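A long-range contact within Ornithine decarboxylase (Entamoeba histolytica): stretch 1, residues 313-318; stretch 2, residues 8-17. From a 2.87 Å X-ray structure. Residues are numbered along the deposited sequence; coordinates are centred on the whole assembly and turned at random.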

# COMPACT_ATOMS: atom_id res chain seq x y z
N CYS A 313 -24.79 -4.95 8.30
CA CYS A 313 -25.02 -4.01 9.40
C CYS A 313 -25.47 -4.76 10.65
O CYS A 313 -26.63 -5.16 10.75
CB CYS A 313 -26.03 -2.95 9.00
SG CYS A 313 -26.39 -1.77 10.33
N ILE A 314 -24.54 -4.93 11.58
CA ILE A 314 -24.74 -5.76 12.78
C ILE A 314 -25.62 -5.11 13.85
O ILE A 314 -26.35 -5.79 14.57
CB ILE A 314 -23.36 -6.20 13.35
CG1 ILE A 314 -23.03 -7.62 12.89
CG2 ILE A 314 -23.32 -6.16 14.86
CD1 ILE A 314 -22.82 -7.77 11.40
N THR A 315 -25.54 -3.78 13.95
CA THR A 315 -26.22 -3.01 14.99
C THR A 315 -27.74 -3.07 14.92
O THR A 315 -28.41 -3.05 15.96
CB THR A 315 -25.78 -1.53 14.94
OG1 THR A 315 -25.69 -1.11 13.58
CG2 THR A 315 -24.43 -1.35 15.62
N GLN A 316 -28.28 -3.15 13.71
CA GLN A 316 -29.73 -3.31 13.52
C GLN A 316 -30.04 -4.58 12.72
O GLN A 316 -29.46 -4.81 11.65
CB GLN A 316 -30.36 -2.07 12.88
CG GLN A 316 -29.72 -1.61 11.57
CD GLN A 316 -30.40 -0.39 10.97
OE1 GLN A 316 -30.43 -0.23 9.75
NE2 GLN A 316 -30.94 0.48 11.81
N LYS A 317 -30.95 -5.39 13.25
CA LYS A 317 -31.35 -6.64 12.61
C LYS A 317 -32.39 -6.38 11.52
O LYS A 317 -33.33 -5.61 11.73
CB LYS A 317 -31.89 -7.63 13.66
CG LYS A 317 -31.89 -9.09 13.22
CD LYS A 317 -33.23 -9.50 12.62
CE LYS A 317 -33.15 -10.87 11.96
NZ LYS A 317 -33.03 -11.98 12.94
N VAL A 318 -32.21 -7.02 10.37
CA VAL A 318 -33.11 -6.86 9.24
C VAL A 318 -34.48 -7.52 9.50
O VAL A 318 -34.57 -8.73 9.69
CB VAL A 318 -32.48 -7.37 7.91
CG1 VAL A 318 -31.86 -8.75 8.06
CG2 VAL A 318 -33.50 -7.34 6.77
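Stretch 2, residues 8-17: VKEFALNLIS

The contact between residues 313-318 and the largely helical stretch 8-17 is a small apolar packing of one face of a helix against an irregular segment, with no hydrogen bond across it. It illustrates a general principle: a helix offers side chains spaced three or four residues apart along one side, and a single well-placed branched residue can engage several of them.

Stretch 2 is helical from its first residue, continuing a helix that begins earlier in the chain. Its backbone is held by i to i+4 bonds such as Ile-16 N to Ala-12 O (2.8 Å), so much of its main-chain hydrogen bonding is made along the helix, and side chains make its side of the contact. The residue that exploits this is Ile-314, whose CA-to-CB bond points toward the helix. Its CG2 lies 3.6 Å from Leu-13 CG and 4.3 Å from Ile-16 CD1, while its CG1 approaches Lys-9 CG at 3.7 Å, contacting the aliphatic part of an extended, all-t lysine.

The step from Ile-314 to Thr-315 is matched by that from Lys-9 to Leu-13, the CA pairs lying 6.8 and 6.9 Å apart, so here both stretches advance in the same sense. Thr-315 CA is 4.0 Å from Leu-13 CD2, and Thr-315 CG2 is 4.4 Å from Ile-16 CG2. At the margin, Lys-317 CG comes within 4.0 Å of Lys-9 NZ. The two stretches together bury 298 Å².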

# COMPACT_ATOMS: atom_id res chain seq x y z
N VAL A 8 -19.86 -14.61 16.67
CA VAL A 8 -19.07 -13.46 16.21
C VAL A 8 -19.90 -12.17 16.28
O VAL A 8 -19.38 -11.11 16.66
CB VAL A 8 -18.52 -13.67 14.78
CG1 VAL A 8 -17.70 -12.47 14.32
CG2 VAL A 8 -17.67 -14.94 14.72
N LYS A 9 -21.17 -12.27 15.91
CA LYS A 9 -22.10 -11.13 15.92
C LYS A 9 -22.38 -10.63 17.34
O LYS A 9 -22.41 -9.42 17.59
CB LYS A 9 -23.41 -11.50 15.22
CG LYS A 9 -24.37 -10.33 15.02
CD LYS A 9 -25.71 -10.79 14.48
CE LYS A 9 -26.68 -9.62 14.36
NZ LYS A 9 -28.03 -10.06 13.93
N GLU A 10 -22.58 -11.57 18.27
CA GLU A 10 -22.87 -11.24 19.67
C GLU A 10 -21.67 -10.65 20.40
O GLU A 10 -21.82 -9.77 21.24
CB GLU A 10 -23.40 -12.47 20.41
CG GLU A 10 -24.83 -12.84 20.07
CD GLU A 10 -25.34 -14.04 20.85
OE1 GLU A 10 -24.86 -14.29 21.98
OE2 GLU A 10 -26.24 -14.74 20.34
N PHE A 11 -20.48 -11.15 20.07
CA PHE A 11 -19.23 -10.66 20.66
C PHE A 11 -18.89 -9.26 20.17
O PHE A 11 -18.37 -8.44 20.93
CB PHE A 11 -18.08 -11.64 20.37
CG PHE A 11 -16.75 -11.20 20.92
CD1 PHE A 11 -16.57 -10.99 22.29
CD2 PHE A 11 -15.66 -11.01 20.08
CE1 PHE A 11 -15.34 -10.60 22.80
CE2 PHE A 11 -14.43 -10.61 20.57
CZ PHE A 11 -14.27 -10.41 21.94
N ALA A 12 -19.19 -8.99 18.90
CA ALA A 12 -18.99 -7.67 18.31
C ALA A 12 -19.92 -6.64 18.94
O ALA A 12 -19.48 -5.55 19.32
CB ALA A 12 -19.20 -7.72 16.80
N LEU A 13 -21.20 -7.00 19.07
CA LEU A 13 -22.22 -6.13 19.68
C LEU A 13 -21.94 -5.80 21.14
O LEU A 13 -22.18 -4.67 21.58
CB LEU A 13 -23.61 -6.77 19.55
CG LEU A 13 -24.37 -6.57 18.24
CD1 LEU A 13 -25.43 -7.65 18.07
CD2 LEU A 13 -24.99 -5.18 18.16
N ASN A 14 -21.43 -6.78 21.88
CA ASN A 14 -21.05 -6.60 23.28
C ASN A 14 -19.89 -5.61 23.41
O ASN A 14 -19.78 -4.88 24.40
CB ASN A 14 -20.68 -7.95 23.90
CG ASN A 14 -20.82 -7.96 25.42
OD1 ASN A 14 -20.09 -7.26 26.13
ND2 ASN A 14 -21.75 -8.76 25.92
N LEU A 15 -19.02 -5.59 22.39
CA LEU A 15 -17.90 -4.66 22.35
C LEU A 15 -18.29 -3.27 21.86
O LEU A 15 -17.75 -2.27 22.33
CB LEU A 15 -16.76 -5.23 21.50
CG LEU A 15 -15.91 -6.35 22.10
CD1 LEU A 15 -15.11 -7.04 21.01
CD2 LEU A 15 -15.00 -5.85 23.21
N ILE A 16 -19.24 -3.21 20.91
CA ILE A 16 -19.74 -1.95 20.36
C ILE A 16 -20.47 -1.11 21.42
O ILE A 16 -20.38 0.12 21.42
CB ILE A 16 -20.65 -2.19 19.13
CG1 ILE A 16 -19.83 -2.70 17.94
CG2 ILE A 16 -21.39 -0.91 18.73
CD1 ILE A 16 -20.63 -3.47 16.91
N SER A 17 -21.18 -1.80 22.31
CA SER A 17 -21.94 -1.16 23.39
C SER A 17 -21.07 -0.36 24.36
O SER A 17 -21.58 0.46 25.13
CB SER A 17 -22.74 -2.22 24.16
OG SER A 17 -21.88 -3.19 24.73